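Local coordinates for protein acetate kinase (Entamoeba histolytica, PDB 4H0O) that probably interconverts acetate and acetyl phosphate by phosphoryl transfer, as a pyrophosphate-dependent acetate kinase of the ASKHA superfamily, at residues B[282-285]-B[286-289]; B[267-270]-B[271-275]; B[301-304]-B[305-308]. All coordinates share one frame; numbering follows the deposited sequence.

Contact 1: residues B[282-285]-B[286-289]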
loop_
_atom_site.group_PDB
_atom_site.type_symbol
_atom_site.label_atom_id
_atom_site.label_comp_id
_atom_site.label_asym_id
_atom_site.label_seq_id
_atom_site.Cartn_x
_atom_site.Cartn_y
_atom_site.Cartn_z
ATOM N N SER B 282 3.870 1.848 23.921
ATOM C CA SER B 282 3.519 0.432 23.996
ATOM C C SER B 282 3.210 -0.135 22.612
ATOM O O SER B 282 2.925 0.612 21.672
ATOM C CB SER B 282 2.304 0.238 24.913
ATOM O OG SER B 282 1.940 -1.128 25.021
ATOM N N SER B 283 3.267 -1.460 22.498
ATOM C CA SER B 283 2.858 -2.145 21.278
ATOM C C SER B 283 1.376 -2.496 21.356
ATOM O O SER B 283 0.779 -2.933 20.371
ATOM C CB SER B 283 3.681 -3.418 21.070
ATOM O OG SER B 283 3.399 -4.384 22.069
ATOM N N ASP B 284 0.790 -2.303 22.536
ATOM C CA ASP B 284 -0.612 -2.639 22.772
ATOM C C ASP B 284 -1.507 -1.412 22.576
ATOM O O ASP B 284 -1.290 -0.367 23.194
ATOM C CB ASP B 284 -0.778 -3.210 24.186
ATOM C CG ASP B 284 -2.075 -3.981 24.364
ATOM O OD1 ASP B 284 -3.145 -3.473 23.961
ATOM O OD2 ASP B 284 -2.025 -5.104 24.911
ATOM N N MET B 285 -2.511 -1.547 21.711
ATOM C CA MET B 285 -3.410 -0.442 21.375
ATOM C C MET B 285 -4.156 0.107 22.594
ATOM O O MET B 285 -4.426 1.309 22.678
ATOM C CB MET B 285 -4.412 -0.876 20.297
ATOM C CG MET B 285 -5.437 0.195 19.919
ATOM S SD MET B 285 -4.703 1.712 19.258
ATOM C CE MET B 285 -4.620 1.307 17.514
ATOM N N ARG B 286 -4.478 -0.774 23.538
ATOM C CA ARG B 286 -5.251 -0.390 24.717
ATOM C C ARG B 286 -4.473 0.538 25.653
ATOM O O ARG B 286 -5.048 1.451 26.247
ATOM C CB ARG B 286 -5.747 -1.635 25.459
ATOM C CG ARG B 286 -6.736 -2.474 24.649
ATOM C CD ARG B 286 -6.903 -3.869 25.234
ATOM N NE ARG B 286 -5.647 -4.613 25.224
ATOM C CZ ARG B 286 -5.487 -5.832 25.729
ATOM N NH1 ARG B 286 -6.510 -6.463 26.290
ATOM N NH2 ARG B 286 -4.301 -6.422 25.675
ATOM N N ASP B 287 -3.168 0.304 25.776
ATOM C CA ASP B 287 -2.296 1.196 26.537
ATOM C C ASP B 287 -2.182 2.551 25.844
ATOM O O ASP B 287 -2.109 3.593 26.501
ATOM C CB ASP B 287 -0.899 0.583 26.703
ATOM C CG ASP B 287 -0.907 -0.691 27.530
ATOM O OD1 ASP B 287 -1.810 -0.854 28.379
ATOM O OD2 ASP B 287 0.000 -1.528 27.331
ATOM N N ILE B 288 -2.162 2.524 24.513
ATOM C CA ILE B 288 -2.095 3.736 23.699
ATOM C C ILE B 288 -3.334 4.607 23.900
ATOM O O ILE B 288 -3.222 5.810 24.141
ATOM C CB ILE B 288 -1.925 3.391 22.201
ATOM C CG1 ILE B 288 -0.526 2.824 21.950
ATOM C CG2 ILE B 288 -2.155 4.613 21.331
ATOM C CD1 ILE B 288 -0.309 2.291 20.548
ATOM N N LEU B 289 -4.509 3.990 23.799
ATOM C CA LEU B 289 -5.774 4.673 24.047
ATOM C C LEU B 289 -5.824 5.221 25.470
ATOM O O LEU B 289 -6.288 6.336 25.704
ATOM C CB LEU B 289 -6.943 3.710 23.830
ATOM C CG LEU B 289 -7.244 3.276 22.397
ATOM C CD1 LEU B 289 -8.314 2.199 22.382
ATOM C CD2 LEU B 289 -7.693 4.471 21.579
#

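Contact 2: residues B[267-270]-B[271-275]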
loop_
_atom_site.group_PDB
_atom_site.type_symbol
_atom_site.label_atom_id
_atom_site.label_comp_id
_atom_site.label_asym_id
_atom_site.label_seq_id
_atom_site.Cartn_x
_atom_site.Cartn_y
_atom_site.Cartn_z
ATOM N N ASP B 267 15.332 -5.714 11.717
ATOM C CA ASP B 267 14.905 -5.698 13.111
ATOM C C ASP B 267 14.022 -4.490 13.420
ATOM O O ASP B 267 13.015 -4.609 14.120
ATOM C CB ASP B 267 16.118 -5.714 14.043
ATOM C CG ASP B 267 15.728 -5.715 15.508
ATOM O OD1 ASP B 267 15.224 -6.752 15.989
ATOM O OD2 ASP B 267 15.926 -4.681 16.179
ATOM N N ILE B 268 14.405 -3.329 12.898
ATOM C CA ILE B 268 13.661 -2.091 13.136
ATOM C C ILE B 268 12.233 -2.167 12.582
ATOM O O ILE B 268 11.267 -1.841 13.281
ATOM C CB ILE B 268 14.388 -0.870 12.533
ATOM C CG1 ILE B 268 15.682 -0.577 13.298
ATOM C CG2 ILE B 268 13.493 0.351 12.562
ATOM C CD1 ILE B 268 16.628 0.389 12.578
ATOM N N LEU B 269 12.106 -2.605 11.330
ATOM C CA LEU B 269 10.811 -2.656 10.651
ATOM C C LEU B 269 9.898 -3.772 11.167
ATOM O O LEU B 269 8.676 -3.697 11.022
ATOM C CB LEU B 269 11.009 -2.787 9.134
ATOM C CG LEU B 269 11.795 -1.661 8.457
ATOM C CD1 LEU B 269 11.863 -1.855 6.948
ATOM C CD2 LEU B 269 11.185 -0.307 8.790
ATOM N N ASN B 270 10.489 -4.804 11.765
ATOM C CA ASN B 270 9.726 -5.948 12.269
ATOM C C ASN B 270 9.399 -5.867 13.761
ATOM O O ASN B 270 8.363 -6.358 14.203
ATOM C CB ASN B 270 10.478 -7.258 11.993
ATOM C CG ASN B 270 10.096 -7.889 10.667
ATOM O OD1 ASN B 270 9.044 -8.521 10.548
ATOM N ND2 ASN B 270 10.959 -7.736 9.666
ATOM N N LYS B 271 10.289 -5.246 14.531
ATOM C CA LYS B 271 10.215 -5.314 15.988
ATOM C C LYS B 271 10.153 -3.950 16.672
ATOM O O LYS B 271 9.766 -3.858 17.835
ATOM C CB LYS B 271 11.404 -6.121 16.533
ATOM C CG LYS B 271 11.483 -7.565 16.045
ATOM C CD LYS B 271 10.391 -8.429 16.670
ATOM C CE LYS B 271 10.449 -9.873 16.170
ATOM N NZ LYS B 271 11.705 -10.578 16.555
ATOM N N LYS B 272 10.534 -2.901 15.949
ATOM C CA LYS B 272 10.579 -1.560 16.522
ATOM C C LYS B 272 9.809 -0.528 15.701
ATOM O O LYS B 272 10.153 0.654 15.701
ATOM C CB LYS B 272 12.031 -1.105 16.700
ATOM C CG LYS B 272 12.716 -1.685 17.927
ATOM C CD LYS B 272 13.465 -2.964 17.589
ATOM C CE LYS B 272 14.249 -3.478 18.785
ATOM N NZ LYS B 272 14.685 -4.890 18.598
ATOM N N SER B 273 8.765 -0.972 15.008
ATOM C CA SER B 273 7.921 -0.057 14.241
ATOM C C SER B 273 6.444 -0.144 14.631
ATOM O O SER B 273 6.113 -0.482 15.771
ATOM C CB SER B 273 8.090 -0.304 12.741
ATOM O OG SER B 273 9.444 -0.145 12.360
ATOM N N GLY B 274 5.565 0.175 13.683
ATOM C CA GLY B 274 4.133 0.131 13.914
ATOM C C GLY B 274 3.680 0.941 15.113
ATOM O O GLY B 274 4.209 2.024 15.376
ATOM N N LEU B 275 2.702 0.410 15.844
ATOM C CA LEU B 275 2.168 1.075 17.027
ATOM C C LEU B 275 3.263 1.404 18.043
ATOM O O LEU B 275 3.273 2.489 18.624
ATOM C CB LEU B 275 1.085 0.212 17.673
ATOM C CG LEU B 275 -0.209 0.041 16.876
ATOM C CD1 LEU B 275 -1.122 -0.989 17.531
ATOM C CD2 LEU B 275 -0.931 1.372 16.737
#

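Contact 3: residues B[301-304]-B[305-308]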
loop_
_atom_site.group_PDB
_atom_site.type_symbol
_atom_site.label_atom_id
_atom_site.label_comp_id
_atom_site.label_asym_id
_atom_site.label_seq_id
_atom_site.Cartn_x
_atom_site.Cartn_y
_atom_site.Cartn_z
ATOM N N THR B 301 2.094 11.482 20.768
ATOM C CA THR B 301 2.628 10.391 19.958
ATOM C C THR B 301 1.685 9.192 19.906
ATOM O O THR B 301 1.620 8.487 18.895
ATOM C CB THR B 301 4.023 9.945 20.441
ATOM O OG1 THR B 301 4.050 9.921 21.872
ATOM C CG2 THR B 301 5.087 10.905 19.932
ATOM N N CYS B 302 0.967 8.955 20.997
ATOM C CA CYS B 302 -0.041 7.902 21.027
ATOM C C CYS B 302 -1.226 8.262 20.135
ATOM O O CYS B 302 -1.809 7.399 19.480
ATOM C CB CYS B 302 -0.506 7.634 22.458
ATOM S SG CYS B 302 0.704 6.752 23.474
ATOM N N GLN B 303 -1.573 9.544 20.104
ATOM C CA GLN B 303 -2.641 10.022 19.235
ATOM C C GLN B 303 -2.221 9.889 17.773
ATOM O O GLN B 303 -3.031 9.545 16.909
ATOM C CB GLN B 303 -2.984 11.478 19.557
ATOM C CG GLN B 303 -4.175 12.027 18.783
ATOM C CD GLN B 303 -5.486 11.371 19.179
ATOM O OE1 GLN B 303 -5.903 11.439 20.336
ATOM N NE2 GLN B 303 -6.141 10.727 18.218
ATOM N N LEU B 304 -0.946 10.156 17.501
ATOM C CA LEU B 304 -0.414 10.032 16.149
ATOM C C LEU B 304 -0.417 8.573 15.705
ATOM O O LEU B 304 -0.807 8.255 14.581
ATOM C CB LEU B 304 1.005 10.603 16.073
ATOM C CG LEU B 304 1.693 10.468 14.711
ATOM C CD1 LEU B 304 0.911 11.210 13.634
ATOM C CD2 LEU B 304 3.141 10.950 14.758
ATOM N N ALA B 305 0.012 7.689 16.600
ATOM C CA ALA B 305 0.045 6.263 16.309
ATOM C C ALA B 305 -1.346 5.733 15.974
ATOM O O ALA B 305 -1.504 4.952 15.036
ATOM C CB ALA B 305 0.647 5.497 17.474
ATOM N N PHE B 306 -2.351 6.159 16.736
ATOM C CA PHE B 306 -3.727 5.746 16.477
ATOM C C PHE B 306 -4.215 6.272 15.126
ATOM O O PHE B 306 -4.844 5.538 14.361
ATOM C CB PHE B 306 -4.666 6.209 17.597
ATOM C CG PHE B 306 -6.108 5.814 17.386
ATOM C CD1 PHE B 306 -6.534 4.519 17.646
ATOM C CD2 PHE B 306 -7.037 6.743 16.936
ATOM C CE1 PHE B 306 -7.862 4.155 17.455
ATOM C CE2 PHE B 306 -8.367 6.387 16.743
ATOM C CZ PHE B 306 -8.779 5.091 17.005
ATOM N N ASP B 307 -3.915 7.537 14.836
ATOM C CA ASP B 307 -4.338 8.162 13.583
ATOM C C ASP B 307 -3.712 7.484 12.363
ATOM O O ASP B 307 -4.394 7.221 11.368
ATOM C CB ASP B 307 -4.000 9.659 13.580
ATOM C CG ASP B 307 -4.861 10.462 14.548
ATOM O OD1 ASP B 307 -5.845 9.910 15.085
ATOM O OD2 ASP B 307 -4.555 11.656 14.759
ATOM N N VAL B 308 -2.412 7.210 12.447
ATOM C CA VAL B 308 -1.690 6.537 11.369
ATOM C C VAL B 308 -2.211 5.115 11.175
ATOM O O VAL B 308 -2.397 4.660 10.046
ATOM C CB VAL B 308 -0.169 6.503 11.647
ATOM C CG1 VAL B 308 0.550 5.610 10.641
ATOM C CG2 VAL B 308 0.407 7.911 11.620
#

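Contact 1: residues B[282-285]-B[286-289]
Asp284 caps the N-terminus of helix 285-293 and in the same stroke grips Arg286, two residues on. Its carboxylate stands opposite the backbone N (chi1 -162°), which swings OD1 back over the first turn to accept from Arg286 N at 3.0 Å, the N-cap bond. Asp284 OD1 also takes Arg286 NE at 3.0 Å on its syn side, while Asp284 OD2 receives Arg286 NH2 at 2.7 Å through its syn lone pair. The guanidinium thus binds side-on with two nitrogens, one to each oxygen, its plane only 22° from that of the carboxylate; a bend at chi3 folds the arginine back to the cap. Just upstream, Ser282 makes an ST turn, its OG accepting from Asp284 N.

The two sides of this helix start differ sharply. On the inner side Met285 and Ile288 are buried: Met285 SD lies 4.4 Å from Ile288 CB, and Met285 CG is 4.3 Å from Leu289 CD1. Met285 packs on Leu275 of helix 274-279, Phe306 of helix 299-324 and Met336 of helix 334-339, and Ile288 on Leu275 and Cys302. The outer side carries the charges. Arg286 and Asp287 are exposed, and OD2 of Asp287 stays 4.8 Å from OD2 of Asp284, a like-charged neighbour that the arginine probably helps to offset. Asp284, Met285 and Arg286 are predicted to contribute to ATP binding; the capping bond and the salt bridge together hold the Asp284 carboxylate. The outer turn is tied to the loop by Ser282, whose OG donates to the anti lone pair of Asp287 OD2 at 3.0 Å.

Contact 2: residues B[267-270]-B[271-275]
Helix 262-271 runs out here: Lys271 N still reaches Asp267 O and Lys272 N still reaches Ile268 O, but Lys272 leaves helical phi/psi, and the chain turns through Lys272 and Ser273 into helix 274-279. The carbonyl of Ile268 is the focus of this C-terminal turn. Ile268 O accepts from Lys272 N at 3.0 Å and from Ser273 OG at 2.7 Å; the two donors approach from opposite faces of the carbonyl plane, each well out of it. Ser273 OG sits beside its own backbone N (chi1 -58°), close under the end of the helix, where it also meets Leu269 CA at 3.3 Å.

On the outer side Asp267 and Lys272 form a salt bridge. The Lys272 chain, bent at chi2, passes the Asp267 side chain at a slant so that Lys272 CD is 3.3 Å from Asp267 OD2, and Lys272 NZ then takes the syn lone pair of Asp267 OD2 at 2.7 Å. Leu269 and Asn270 pack on Leu236; Asn270 ND2 donates to Val266 O, and the Asn270 side chain comes about 4 Å from that of Arg244, a predicted transition-state stabilizer. Ile268, Leu269 and Ser273 pack against Tyr174, Ile170 and Ala169 of the second subunit.

Chemically, a hydroxyl takes up part of a carbonyl's hydrogen-bonding capacity as the backbone pattern ends, while the bridge pins the exposed Lys272 across the last turn.

Contact 3: residues B[301-304]-B[305-308]
Gln303 and Asp307 pair one turn apart on helix 299-324. The amide NE2 of Gln303 donates to Asp307 OD1 at 3.3 Å, with an N-H...O angle of 150°. The donor leaves within the plane of its own amide but meets the acceptor from above the carboxylate plane, and the two groups are turned 46° against each other. A bend at chi2 (67°) curls the glutamine chain toward the C-terminal end of the helix, where its end finds the aspartate. Gln303 NE2 also lies 4.3 Å from Phe306 CD2, at an oblique position to the ring. On a different side of the helix Leu304 reaches across to Val308, CD1 to CG2 at 3.9 Å, a plain i to i+4 apolar pair.

Beneath these side chains the regular backbone ladder sets their spacing: Asp307 N bonds Gln303 O at 3.0 Å and Val308 N bonds Leu304 O at 2.9 Å, with Ala305 and Phe306 joined in the same way to Thr301 and Cys302. At the upstream end the hydroxyl of Thr301 is tied to the backbone oxygens of Lys298 and Ser279.

Farther out, the helix is clasped on several sides. Cys302 packs on Ile288 and Ile292 of helix 285-293, Phe306 on Met285 of that helix and on Val343 and Ala346 of helix 341-350, and Ala305 on Val278 of helix 274-279. Leu304, Asp307 and Val308 touch Gln175 and Ala164 of the second subunit, which places this part of helix 299-324 between its own helical neighbours and the dimer partner.

Overall arrangement
The three contacts lie in series along the chain and on one side of its centre. Contact 2 leads through helix 274-279 to contact 1, whose helix is followed by that of contact 3. Contact 1 packs closely on contact 3, their centres about 10 Å apart, with Met285 SD 3.7 Å from Phe306 CD1. Leu275 of contact 2 joins all three: its CD2 is 3.8 Å from Met285 CE and 4.0 Å from Ala305 O. Contact 1 holds predicted ATP-binding residues, and Asn270 of contact 2 comes about 4 Å, side chain to side chain, from the predicted stabilizer Arg244; contacts 2 and 3 also touch the second subunit.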